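Local coordinates for protein adhesin YadA (Yersinia enterocolitica, PDB 1P9H) that binds collagen through its N-terminal head domain, as a trimeric outer-membrane adhesin of Yersinia that promotes attachment to and invasion of host cells, at residues Thr124-Ala136 / Ser139-Gly153; Gly47-Ile60 / Thr63-Gly75. All coordinates share one frame; numbering follows the deposited sequence.

Contact 1 (Thr124-Ala136 / Ser139-Gly153); sequences TGVAVGFNSKADA and SVAIGHSSHVAANHG
Lys133 O takes two donors from the neighbouring coil. Val148 N gives it a nearly straight backbone bond of 3.0 Å. The second donor is His147 ND1, which makes a weak bond of 3.4 Å from the edge of the imidazole, with the oxygen in the ring plane. The His147 ring stands there because CG is anti to the backbone N (chi1 177°), and ND1 also lies against Lys133 CB. Ser146 O likewise has two partners. It accepts from Lys133 N, and a water donates to it while also donating to Asn131 O. Ala136 O is reached by both the backbone N and the hydroxyl of Ser139.

These residues belong to successive coils of the left-handed parallel beta-roll. Strands 126-128 and 140-142 run side by side with axes 4.7 Å apart, and 133-134 pairs in parallel with 147-148. In each coil a type II turn joins the two strands. Ser132 OG and Ser146 OG each bond the carbonyl O that opens their own turn, from the same face as their backbone N. Ser132 CB packs 3.5 Å from Ser146 OG.

Between the two sheets, Ala134 CB meets Ala141 CB at 4.3 Å. On the other face of strands 126-128 and 140-142, Ile142 CD1 lies beside Val128 CG2 at 3.7 Å and also touches Val126 CG1. This face turns to the other subunits: Val128 packs on Val126 of the second subunit, Val126 on Val128 of the third, and Ile142 meets Ile142 of the third subunit.

At the turns, Asn131 ND2 donates almost straight to Ser145 OG at 3.1 Å, with the hydroxyl in the amide plane. Phe130 and His144 lie side by side, CD1 to CD2 3.8 Å. His144 ND1 is bonded to Asp160.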
loop_
_atom_site.group_PDB
_atom_site.type_symbol
_atom_site.label_atom_id
_atom_site.label_comp_id
_atom_site.label_asym_id
_atom_site.label_seq_id
_atom_site.Cartn_x
_atom_site.Cartn_y
_atom_site.Cartn_z
ATOM N N THR A 124 -13.737 -3.872 4.383
ATOM C CA THR A 124 -12.698 -4.886 4.570
ATOM C C THR A 124 -11.951 -5.318 3.313
ATOM O O THR A 124 -11.411 -6.425 3.257
ATOM C CB THR A 124 -13.318 -6.137 5.222
ATOM O OG1 THR A 124 -14.367 -5.729 6.110
ATOM C CG2 THR A 124 -12.285 -6.900 6.023
ATOM N N GLY A 125 -11.911 -4.448 2.312
ATOM C CA GLY A 125 -11.222 -4.785 1.082
ATOM C C GLY A 125 -9.880 -4.092 0.962
ATOM O O GLY A 125 -9.466 -3.347 1.854
ATOM N N VAL A 126 -9.195 -4.352 -0.145
ATOM C CA VAL A 126 -7.899 -3.744 -0.414
ATOM C C VAL A 126 -7.844 -3.324 -1.873
ATOM O O VAL A 126 -8.080 -4.133 -2.770
ATOM C CB VAL A 126 -6.737 -4.729 -0.160
ATOM C CG1 VAL A 126 -5.419 -4.098 -0.610
ATOM C CG2 VAL A 126 -6.670 -5.101 1.313
ATOM N N ALA A 127 -7.550 -2.049 -2.104
ATOM C CA ALA A 127 -7.430 -1.523 -3.454
ATOM C C ALA A 127 -6.127 -0.741 -3.510
ATOM O O ALA A 127 -5.947 0.222 -2.769
ATOM C CB ALA A 127 -8.613 -0.606 -3.783
ATOM N N VAL A 128 -5.206 -1.182 -4.360
ATOM C CA VAL A 128 -3.931 -0.492 -4.514
ATOM C C VAL A 128 -3.697 -0.241 -5.994
ATOM O O VAL A 128 -3.671 -1.177 -6.794
ATOM C CB VAL A 128 -2.748 -1.317 -3.963
ATOM C CG1 VAL A 128 -1.456 -0.515 -4.104
ATOM C CG2 VAL A 128 -2.979 -1.659 -2.500
ATOM N N GLY A 129 -3.535 1.028 -6.353
ATOM C CA GLY A 129 -3.314 1.386 -7.740
ATOM C C GLY A 129 -4.254 2.489 -8.177
ATOM O O GLY A 129 -5.358 2.628 -7.644
ATOM N N PHE A 130 -3.818 3.284 -9.145
ATOM C CA PHE A 130 -4.644 4.364 -9.655
ATOM C C PHE A 130 -5.949 3.788 -10.199
ATOM O O PHE A 130 -5.940 2.884 -11.031
ATOM C CB PHE A 130 -3.886 5.115 -10.757
ATOM C CG PHE A 130 -4.619 6.312 -11.293
ATOM C CD1 PHE A 130 -5.597 6.168 -12.271
ATOM C CD2 PHE A 130 -4.331 7.588 -10.816
ATOM C CE1 PHE A 130 -6.279 7.280 -12.769
ATOM C CE2 PHE A 130 -5.007 8.704 -11.308
ATOM C CZ PHE A 130 -5.981 8.548 -12.285
ATOM N N ASN A 131 -7.068 4.309 -9.707
ATOM C CA ASN A 131 -8.397 3.876 -10.135
ATOM C C ASN A 131 -8.709 2.400 -9.881
ATOM O O ASN A 131 -9.571 1.820 -10.546
ATOM C CB ASN A 131 -8.601 4.201 -11.620
ATOM C CG ASN A 131 -10.059 4.139 -12.033
ATOM O OD1 ASN A 131 -10.927 4.695 -11.357
ATOM N ND2 ASN A 131 -10.335 3.472 -13.148
ATOM N N SER A 132 -8.010 1.787 -8.929
ATOM C CA SER A 132 -8.273 0.391 -8.587
ATOM C C SER A 132 -9.616 0.355 -7.860
ATOM O O SER A 132 -9.967 1.299 -7.145
ATOM C CB SER A 132 -7.157 -0.168 -7.692
ATOM O OG SER A 132 -6.982 0.601 -6.514
ATOM N N LYS A 133 -10.370 -0.725 -8.041
ATOM C CA LYS A 133 -11.687 -0.837 -7.423
ATOM C C LYS A 133 -11.981 -2.214 -6.833
ATOM O O LYS A 133 -12.143 -3.191 -7.564
ATOM C CB LYS A 133 -12.776 -0.513 -8.455
ATOM C CG LYS A 133 -12.693 0.870 -9.083
ATOM C CD LYS A 133 -13.710 0.992 -10.214
ATOM C CE LYS A 133 -13.627 2.339 -10.914
ATOM N NZ LYS A 133 -14.041 3.456 -10.024
ATOM N N ALA A 134 -12.049 -2.282 -5.508
ATOM C CA ALA A 134 -12.363 -3.521 -4.804
ATOM C C ALA A 134 -13.817 -3.345 -4.381
ATOM O O ALA A 134 -14.111 -3.060 -3.218
ATOM C CB ALA A 134 -11.464 -3.673 -3.585
ATOM N N ASP A 135 -14.723 -3.510 -5.341
ATOM C CA ASP A 135 -16.151 -3.316 -5.105
ATOM C C ASP A 135 -16.841 -4.358 -4.244
ATOM O O ASP A 135 -17.816 -4.047 -3.558
ATOM C CB ASP A 135 -16.894 -3.199 -6.437
ATOM C CG ASP A 135 -16.612 -1.890 -7.156
ATOM O OD1 ASP A 135 -15.928 -1.015 -6.582
ATOM O OD2 ASP A 135 -17.084 -1.733 -8.300
ATOM N N ALA A 136 -16.362 -5.594 -4.284
ATOM C CA ALA A 136 -16.962 -6.641 -3.472
ATOM C C ALA A 136 -16.349 -6.546 -2.083
ATOM O O ALA A 136 -15.163 -6.258 -1.942
ATOM C CB ALA A 136 -16.682 -8.010 -4.082
ATOM N N SER A 139 -12.802 -7.939 -0.996
ATOM C CA SER A 139 -12.056 -8.196 -2.224
ATOM C C SER A 139 -10.712 -7.474 -2.249
ATOM O O SER A 139 -10.441 -6.604 -1.416
ATOM C CB SER A 139 -12.887 -7.806 -3.455
ATOM O OG SER A 139 -13.179 -6.419 -3.478
ATOM N N VAL A 140 -9.871 -7.855 -3.206
ATOM C CA VAL A 140 -8.537 -7.279 -3.365
ATOM C C VAL A 140 -8.308 -6.926 -4.828
ATOM O O VAL A 140 -8.459 -7.773 -5.705
ATOM C CB VAL A 140 -7.442 -8.287 -2.929
ATOM C CG1 VAL A 140 -6.053 -7.721 -3.215
ATOM C CG2 VAL A 140 -7.588 -8.608 -1.448
ATOM N N ALA A 141 -7.943 -5.673 -5.081
ATOM C CA ALA A 141 -7.677 -5.210 -6.435
ATOM C C ALA A 141 -6.334 -4.495 -6.431
ATOM O O ALA A 141 -6.206 -3.419 -5.845
ATOM C CB ALA A 141 -8.783 -4.260 -6.892
ATOM N N ILE A 142 -5.335 -5.098 -7.073
ATOM C CA ILE A 142 -3.993 -4.521 -7.131
ATOM C C ILE A 142 -3.609 -4.221 -8.570
ATOM O O ILE A 142 -3.544 -5.128 -9.402
ATOM C CB ILE A 142 -2.924 -5.487 -6.551
ATOM C CG1 ILE A 142 -3.347 -5.994 -5.168
ATOM C CG2 ILE A 142 -1.578 -4.777 -6.465
ATOM C CD1 ILE A 142 -3.461 -4.914 -4.107
ATOM N N GLY A 143 -3.345 -2.950 -8.857
ATOM C CA GLY A 143 -2.965 -2.555 -10.198
ATOM C C GLY A 143 -3.859 -1.465 -10.750
ATOM O O GLY A 143 -5.007 -1.312 -10.319
ATOM N N HIS A 144 -3.331 -0.693 -11.695
ATOM C CA HIS A 144 -4.102 0.376 -12.318
ATOM C C HIS A 144 -5.402 -0.161 -12.910
ATOM O O HIS A 144 -5.396 -1.094 -13.710
ATOM C CB HIS A 144 -3.291 1.041 -13.433
ATOM C CG HIS A 144 -4.128 1.842 -14.382
ATOM N ND1 HIS A 144 -4.295 1.491 -15.704
ATOM C CD2 HIS A 144 -4.865 2.962 -14.195
ATOM C CE1 HIS A 144 -5.098 2.359 -16.291
ATOM N NE2 HIS A 144 -5.458 3.263 -15.397
ATOM N N SER A 145 -6.512 0.448 -12.511
ATOM C CA SER A 145 -7.833 0.066 -12.989
ATOM C C SER A 145 -8.177 -1.411 -12.822
ATOM O O SER A 145 -8.952 -1.969 -13.602
ATOM C CB SER A 145 -8.004 0.495 -14.451
ATOM O OG SER A 145 -8.093 1.911 -14.536
ATOM N N SER A 146 -7.592 -2.046 -11.808
ATOM C CA SER A 146 -7.907 -3.441 -11.521
ATOM C C SER A 146 -9.318 -3.373 -10.952
ATOM O O SER A 146 -9.699 -2.367 -10.348
ATOM C CB SER A 146 -6.922 -4.030 -10.502
ATOM O OG SER A 146 -6.806 -3.227 -9.340
ATOM N N HIS A 147 -10.104 -4.429 -11.120
ATOM C CA HIS A 147 -11.476 -4.353 -10.659
ATOM C C HIS A 147 -12.132 -5.668 -10.283
ATOM O O HIS A 147 -12.155 -6.614 -11.072
ATOM C CB HIS A 147 -12.297 -3.652 -11.756
ATOM C CG HIS A 147 -13.762 -3.548 -11.465
ATOM N ND1 HIS A 147 -14.259 -3.206 -10.227
ATOM C CD2 HIS A 147 -14.838 -3.682 -12.278
ATOM C CE1 HIS A 147 -15.577 -3.130 -10.289
ATOM N NE2 HIS A 147 -15.954 -3.413 -11.523
ATOM N N VAL A 148 -12.642 -5.721 -9.057
ATOM C CA VAL A 148 -13.376 -6.883 -8.583
ATOM C C VAL A 148 -14.808 -6.378 -8.459
ATOM O O VAL A 148 -15.108 -5.544 -7.601
ATOM C CB VAL A 148 -12.891 -7.372 -7.203
ATOM C CG1 VAL A 148 -13.752 -8.558 -6.747
ATOM C CG2 VAL A 148 -11.429 -7.790 -7.279
ATOM N N ALA A 149 -15.682 -6.858 -9.337
ATOM C CA ALA A 149 -17.079 -6.441 -9.328
ATOM C C ALA A 149 -17.742 -6.786 -7.998
ATOM O O ALA A 149 -17.380 -7.766 -7.346
ATOM C CB ALA A 149 -17.820 -7.096 -10.481
ATOM N N ALA A 150 -18.726 -5.979 -7.612
ATOM C CA ALA A 150 -19.425 -6.152 -6.344
ATOM C C ALA A 150 -20.035 -7.528 -6.084
ATOM O O ALA A 150 -20.234 -7.902 -4.929
ATOM C CB ALA A 150 -20.501 -5.074 -6.203
ATOM N N ASN A 151 -20.328 -8.278 -7.144
ATOM C CA ASN A 151 -20.919 -9.606 -7.000
ATOM C C ASN A 151 -19.896 -10.738 -6.993
ATOM O O ASN A 151 -20.259 -11.910 -6.927
ATOM C CB ASN A 151 -21.955 -9.845 -8.111
ATOM C CG ASN A 151 -21.357 -9.783 -9.506
ATOM O OD1 ASN A 151 -20.529 -8.919 -9.806
ATOM N ND2 ASN A 151 -21.796 -10.686 -10.378
ATOM N N HIS A 152 -18.614 -10.390 -7.043
ATOM C CA HIS A 152 -17.563 -11.400 -7.043
ATOM C C HIS A 152 -16.946 -11.500 -5.653
ATOM O O HIS A 152 -15.812 -11.080 -5.418
ATOM C CB HIS A 152 -16.507 -11.038 -8.087
ATOM C CG HIS A 152 -17.038 -11.029 -9.485
ATOM N ND1 HIS A 152 -16.386 -10.407 -10.527
ATOM C CD2 HIS A 152 -18.167 -11.561 -10.011
ATOM C CE1 HIS A 152 -17.091 -10.554 -11.635
ATOM N NE2 HIS A 152 -18.178 -11.250 -11.349
ATOM N N GLY A 153 -17.720 -12.066 -4.734
ATOM C CA GLY A 153 -17.282 -12.207 -3.360
ATOM C C GLY A 153 -15.930 -12.859 -3.146
ATOM O O GLY A 153 -15.569 -13.824 -3.822
HETATM O O HOH W 1 -10.984 -0.231 -11.633
#

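Contact 2 (Gly47-Ile60 / Thr63-Gly75)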
loop_
_atom_site.group_PDB
_atom_site.type_symbol
_atom_site.label_atom_id
_atom_site.label_comp_id
_atom_site.label_asym_id
_atom_site.label_seq_id
_atom_site.Cartn_x
_atom_site.Cartn_y
_atom_site.Cartn_z
ATOM N N GLY A 47 -13.653 30.145 5.292
ATOM C CA GLY A 47 -14.328 28.889 5.556
ATOM C C GLY A 47 -13.478 27.687 5.193
ATOM O O GLY A 47 -14.003 26.622 4.869
ATOM N N LEU A 48 -12.160 27.854 5.253
ATOM C CA LEU A 48 -11.240 26.771 4.924
ATOM C C LEU A 48 -10.643 26.128 6.170
ATOM O O LEU A 48 -9.681 25.367 6.082
ATOM C CB LEU A 48 -10.104 27.291 4.041
ATOM C CG LEU A 48 -10.481 27.930 2.703
ATOM C CD1 LEU A 48 -9.211 28.313 1.961
ATOM C CD2 LEU A 48 -11.312 26.963 1.873
ATOM N N ASN A 49 -11.210 26.434 7.329
ATOM C CA ASN A 49 -10.707 25.877 8.578
ATOM C C ASN A 49 -10.731 24.354 8.615
ATOM O O ASN A 49 -11.646 23.719 8.088
ATOM C CB ASN A 49 -11.512 26.406 9.768
ATOM C CG ASN A 49 -11.090 27.799 10.192
ATOM O OD1 ASN A 49 -11.620 28.349 11.157
ATOM N ND2 ASN A 49 -10.132 28.375 9.478
ATOM N N ALA A 50 -9.707 23.782 9.239
ATOM C CA ALA A 50 -9.612 22.339 9.404
ATOM C C ALA A 50 -10.446 22.044 10.641
ATOM O O ALA A 50 -10.696 22.940 11.450
ATOM C CB ALA A 50 -8.165 21.928 9.627
ATOM N N SER A 51 -10.873 20.798 10.793
ATOM C CA SER A 51 -11.697 20.425 11.930
ATOM C C SER A 51 -11.325 19.071 12.528
ATOM O O SER A 51 -11.564 18.028 11.921
ATOM C CB SER A 51 -13.171 20.410 11.509
ATOM O OG SER A 51 -14.013 20.029 12.583
ATOM N N ALA A 52 -10.731 19.102 13.717
ATOM C CA ALA A 52 -10.353 17.887 14.432
ATOM C C ALA A 52 -11.398 17.732 15.535
ATOM O O ALA A 52 -11.255 18.296 16.620
ATOM C CB ALA A 52 -8.960 18.039 15.031
ATOM N N LYS A 53 -12.452 16.974 15.246
ATOM C CA LYS A 53 -13.553 16.778 16.189
ATOM C C LYS A 53 -13.407 15.637 17.184
ATOM O O LYS A 53 -14.132 15.579 18.180
ATOM C CB LYS A 53 -14.860 16.574 15.423
ATOM C CG LYS A 53 -15.274 17.740 14.548
ATOM C CD LYS A 53 -16.613 17.448 13.892
ATOM C CE LYS A 53 -17.087 18.604 13.035
ATOM N NZ LYS A 53 -18.438 18.321 12.472
ATOM N N GLY A 54 -12.487 14.721 16.922
ATOM C CA GLY A 54 -12.323 13.606 17.832
ATOM C C GLY A 54 -11.187 13.788 18.809
ATOM O O GLY A 54 -10.222 14.503 18.530
ATOM N N ILE A 55 -11.301 13.151 19.969
ATOM C CA ILE A 55 -10.253 13.231 20.972
ATOM C C ILE A 55 -9.010 12.592 20.361
ATOM O O ILE A 55 -9.089 11.502 19.792
ATOM C CB ILE A 55 -10.641 12.456 22.248
ATOM C CG1 ILE A 55 -11.951 13.008 22.812
ATOM C CG2 ILE A 55 -9.527 12.564 23.283
ATOM C CD1 ILE A 55 -12.464 12.261 24.025
ATOM N N HIS A 56 -7.874 13.276 20.463
ATOM C CA HIS A 56 -6.615 12.773 19.919
ATOM C C HIS A 56 -6.579 12.756 18.392
ATOM O O HIS A 56 -5.641 12.220 17.805
ATOM C CB HIS A 56 -6.336 11.360 20.443
ATOM C CG HIS A 56 -6.204 11.283 21.932
ATOM N ND1 HIS A 56 -6.536 10.154 22.649
ATOM C CD2 HIS A 56 -5.761 12.188 22.837
ATOM C CE1 HIS A 56 -6.304 10.365 23.932
ATOM N NE2 HIS A 56 -5.833 11.592 24.073
ATOM N N SER A 57 -7.586 13.339 17.745
ATOM C CA SER A 57 -7.614 13.351 16.286
ATOM C C SER A 57 -6.667 14.403 15.718
ATOM O O SER A 57 -6.186 15.280 16.437
ATOM C CB SER A 57 -9.038 13.588 15.761
ATOM O OG SER A 57 -9.499 14.897 16.043
ATOM N N ILE A 58 -6.401 14.294 14.419
ATOM C CA ILE A 58 -5.506 15.205 13.719
ATOM C C ILE A 58 -6.131 15.596 12.382
ATOM O O ILE A 58 -6.480 14.731 11.578
ATOM C CB ILE A 58 -4.142 14.524 13.443
ATOM C CG1 ILE A 58 -3.463 14.156 14.763
ATOM C CG2 ILE A 58 -3.247 15.446 12.613
ATOM C CD1 ILE A 58 -2.229 13.292 14.584
ATOM N N ALA A 59 -6.281 16.898 12.153
ATOM C CA ALA A 59 -6.845 17.400 10.903
ATOM C C ALA A 59 -5.942 18.522 10.418
ATOM O O ALA A 59 -5.785 19.537 11.098
ATOM C CB ALA A 59 -8.264 17.917 11.122
ATOM N N ILE A 60 -5.350 18.329 9.243
ATOM C CA ILE A 60 -4.431 19.304 8.669
ATOM C C ILE A 60 -4.776 19.607 7.214
ATOM O O ILE A 60 -4.882 18.696 6.394
ATOM C CB ILE A 60 -2.977 18.774 8.725
ATOM C CG1 ILE A 60 -2.591 18.457 10.174
ATOM C CG2 ILE A 60 -2.015 19.798 8.117
ATOM C CD1 ILE A 60 -1.221 17.814 10.307
ATOM N N THR A 63 -10.124 22.829 4.894
ATOM C CA THR A 63 -11.374 22.096 5.154
ATOM C C THR A 63 -11.248 20.629 5.557
ATOM O O THR A 63 -12.232 19.891 5.555
ATOM C CB THR A 63 -12.367 22.186 3.958
ATOM O OG1 THR A 63 -11.810 21.555 2.798
ATOM C CG2 THR A 63 -12.687 23.642 3.647
ATOM N N ALA A 64 -10.047 20.217 5.945
ATOM C CA ALA A 64 -9.797 18.830 6.332
ATOM C C ALA A 64 -10.590 18.527 7.603
ATOM O O ALA A 64 -10.722 19.391 8.471
ATOM C CB ALA A 64 -8.312 18.612 6.586
ATOM N N GLU A 65 -11.132 17.317 7.716
ATOM C CA GLU A 65 -11.877 16.959 8.918
ATOM C C GLU A 65 -11.644 15.532 9.393
ATOM O O GLU A 65 -11.754 14.580 8.620
ATOM C CB GLU A 65 -13.391 17.161 8.733
ATOM C CG GLU A 65 -14.177 16.820 10.013
ATOM C CD GLU A 65 -15.681 16.991 9.885
ATOM O OE1 GLU A 65 -16.124 18.027 9.358
ATOM O OE2 GLU A 65 -16.419 16.090 10.337
ATOM N N ALA A 66 -11.306 15.408 10.674
ATOM C CA ALA A 66 -11.113 14.118 11.332
ATOM C C ALA A 66 -12.281 14.145 12.313
ATOM O O ALA A 66 -12.232 14.843 13.325
ATOM C CB ALA A 66 -9.778 14.087 12.074
ATOM N N ALA A 67 -13.327 13.387 12.001
ATOM C CA ALA A 67 -14.557 13.390 12.790
ATOM C C ALA A 67 -14.634 12.633 14.105
ATOM O O ALA A 67 -15.362 13.047 15.009
ATOM C CB ALA A 67 -15.718 12.955 11.897
ATOM N N LYS A 68 -13.907 11.532 14.228
ATOM C CA LYS A 68 -13.990 10.753 15.452
ATOM C C LYS A 68 -12.663 10.471 16.134
ATOM O O LYS A 68 -11.602 10.899 15.672
ATOM C CB LYS A 68 -14.740 9.445 15.173
ATOM C CG LYS A 68 -16.186 9.669 14.726
ATOM C CD LYS A 68 -16.946 8.368 14.542
ATOM C CE LYS A 68 -18.397 8.643 14.165
ATOM N NZ LYS A 68 -19.190 7.392 14.012
ATOM N N GLY A 69 -12.747 9.756 17.251
ATOM C CA GLY A 69 -11.579 9.420 18.038
ATOM C C GLY A 69 -10.330 8.979 17.302
ATOM O O GLY A 69 -10.352 8.028 16.521
ATOM N N ALA A 70 -9.240 9.694 17.565
ATOM C CA ALA A 70 -7.925 9.412 17.003
ATOM C C ALA A 70 -7.809 9.376 15.480
ATOM O O ALA A 70 -6.769 8.979 14.956
ATOM C CB ALA A 70 -7.394 8.110 17.592
ATOM N N ALA A 71 -8.854 9.792 14.771
ATOM C CA ALA A 71 -8.813 9.792 13.311
ATOM C C ALA A 71 -7.780 10.799 12.805
ATOM O O ALA A 71 -7.456 11.768 13.490
ATOM C CB ALA A 71 -10.192 10.119 12.745
ATOM N N VAL A 72 -7.273 10.566 11.599
ATOM C CA VAL A 72 -6.264 11.435 11.001
ATOM C C VAL A 72 -6.667 11.826 9.587
ATOM O O VAL A 72 -6.944 10.963 8.756
ATOM C CB VAL A 72 -4.893 10.715 10.936
ATOM C CG1 VAL A 72 -3.854 11.603 10.252
ATOM C CG2 VAL A 72 -4.434 10.344 12.339
ATOM N N ALA A 73 -6.702 13.127 9.320
ATOM C CA ALA A 73 -7.050 13.625 7.996
ATOM C C ALA A 73 -6.041 14.686 7.595
ATOM O O ALA A 73 -5.920 15.717 8.252
ATOM C CB ALA A 73 -8.460 14.217 8.001
ATOM N N VAL A 74 -5.306 14.424 6.524
ATOM C CA VAL A 74 -4.316 15.372 6.031
ATOM C C VAL A 74 -4.535 15.568 4.539
ATOM O O VAL A 74 -4.447 14.619 3.762
ATOM C CB VAL A 74 -2.873 14.869 6.271
ATOM C CG1 VAL A 74 -1.872 15.902 5.753
ATOM C CG2 VAL A 74 -2.650 14.616 7.756
ATOM N N GLY A 75 -4.824 16.802 4.144
ATOM C CA GLY A 75 -5.062 17.095 2.744
ATOM C C GLY A 75 -6.298 17.957 2.588
ATOM O O GLY A 75 -7.238 17.865 3.380
HETATM O O HOH W 2 -12.990 21.238 8.009
HETATM O O HOH W 3 -18.762 18.267 9.716
HETATM O O HOH W 4 -4.478 10.457 15.950
#
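Glu65 and Lys53 meet at the outer surface. Lys53 NZ lies 3.7 Å from Glu65 OE2, a long salt bridge. A water closes the gap: it accepts from Lys53 NZ at 2.8 Å and donates to Glu65 OE1 at 2.7 Å. The two extended side chains cross at an angle. Glu65 CG, anti to its own backbone N (chi1 -178°), also rests 3.5 Å from Ser51 O.

Backbone bonds beneath set the two strands side by side. Ser51 O accepts from Ala66 N, and Ala66 O accepts from Lys53 N. Inside the coil alanines lie between the two sheets: Ala66 CB sits 3.4 Å from Ile58 O and 4.2 Å from Ala59 CB. These are two adjacent coils of the left-handed parallel beta-roll of the YadA head, with strand 51-52 pairing with 65-66 and strand 58-60 with 72-74. Ser57 holds the turn between the strands of its coil. Its OG bonds Gly54 O at 2.6 Å, from the same face as its backbone N. A further water joins His56 O to Ala70 O.

On the face opposite Ala59 and Ala73, Ile58 pairs with Val72 and Ile60 with Val74. Ile58 CD1 lies 4.3 Å from Val72 CG2. Ile60 packs on Val22 of the second subunit, and Ile58 on Gly75 of the third. Within the chain, Gln23 OE1 accepts from Ala52 N.

Contact 1 and contact 2 join neighbouring coils of the same roll. They share both of its parallel sheets, one through strands such as 58-60 and 126-128, the other through 51-52 and 133-134. Their centres are 27 Å apart. Contact 1 lies nearer the middle of the chain, about 8 Å from its centre against about 20 Å, and contact 2 has more exposed residues. In both, buried aliphatic residues of the first sheet face the other subunits, alanines, with Val148 in contact 1, point to the inside, and the second sheet carries polar residues outward. There contact 2 has a water-bridged lysine-glutamate pair, whereas contact 1 uses histidines, an asparagine-serine bond and Phe130 lying alongside His144.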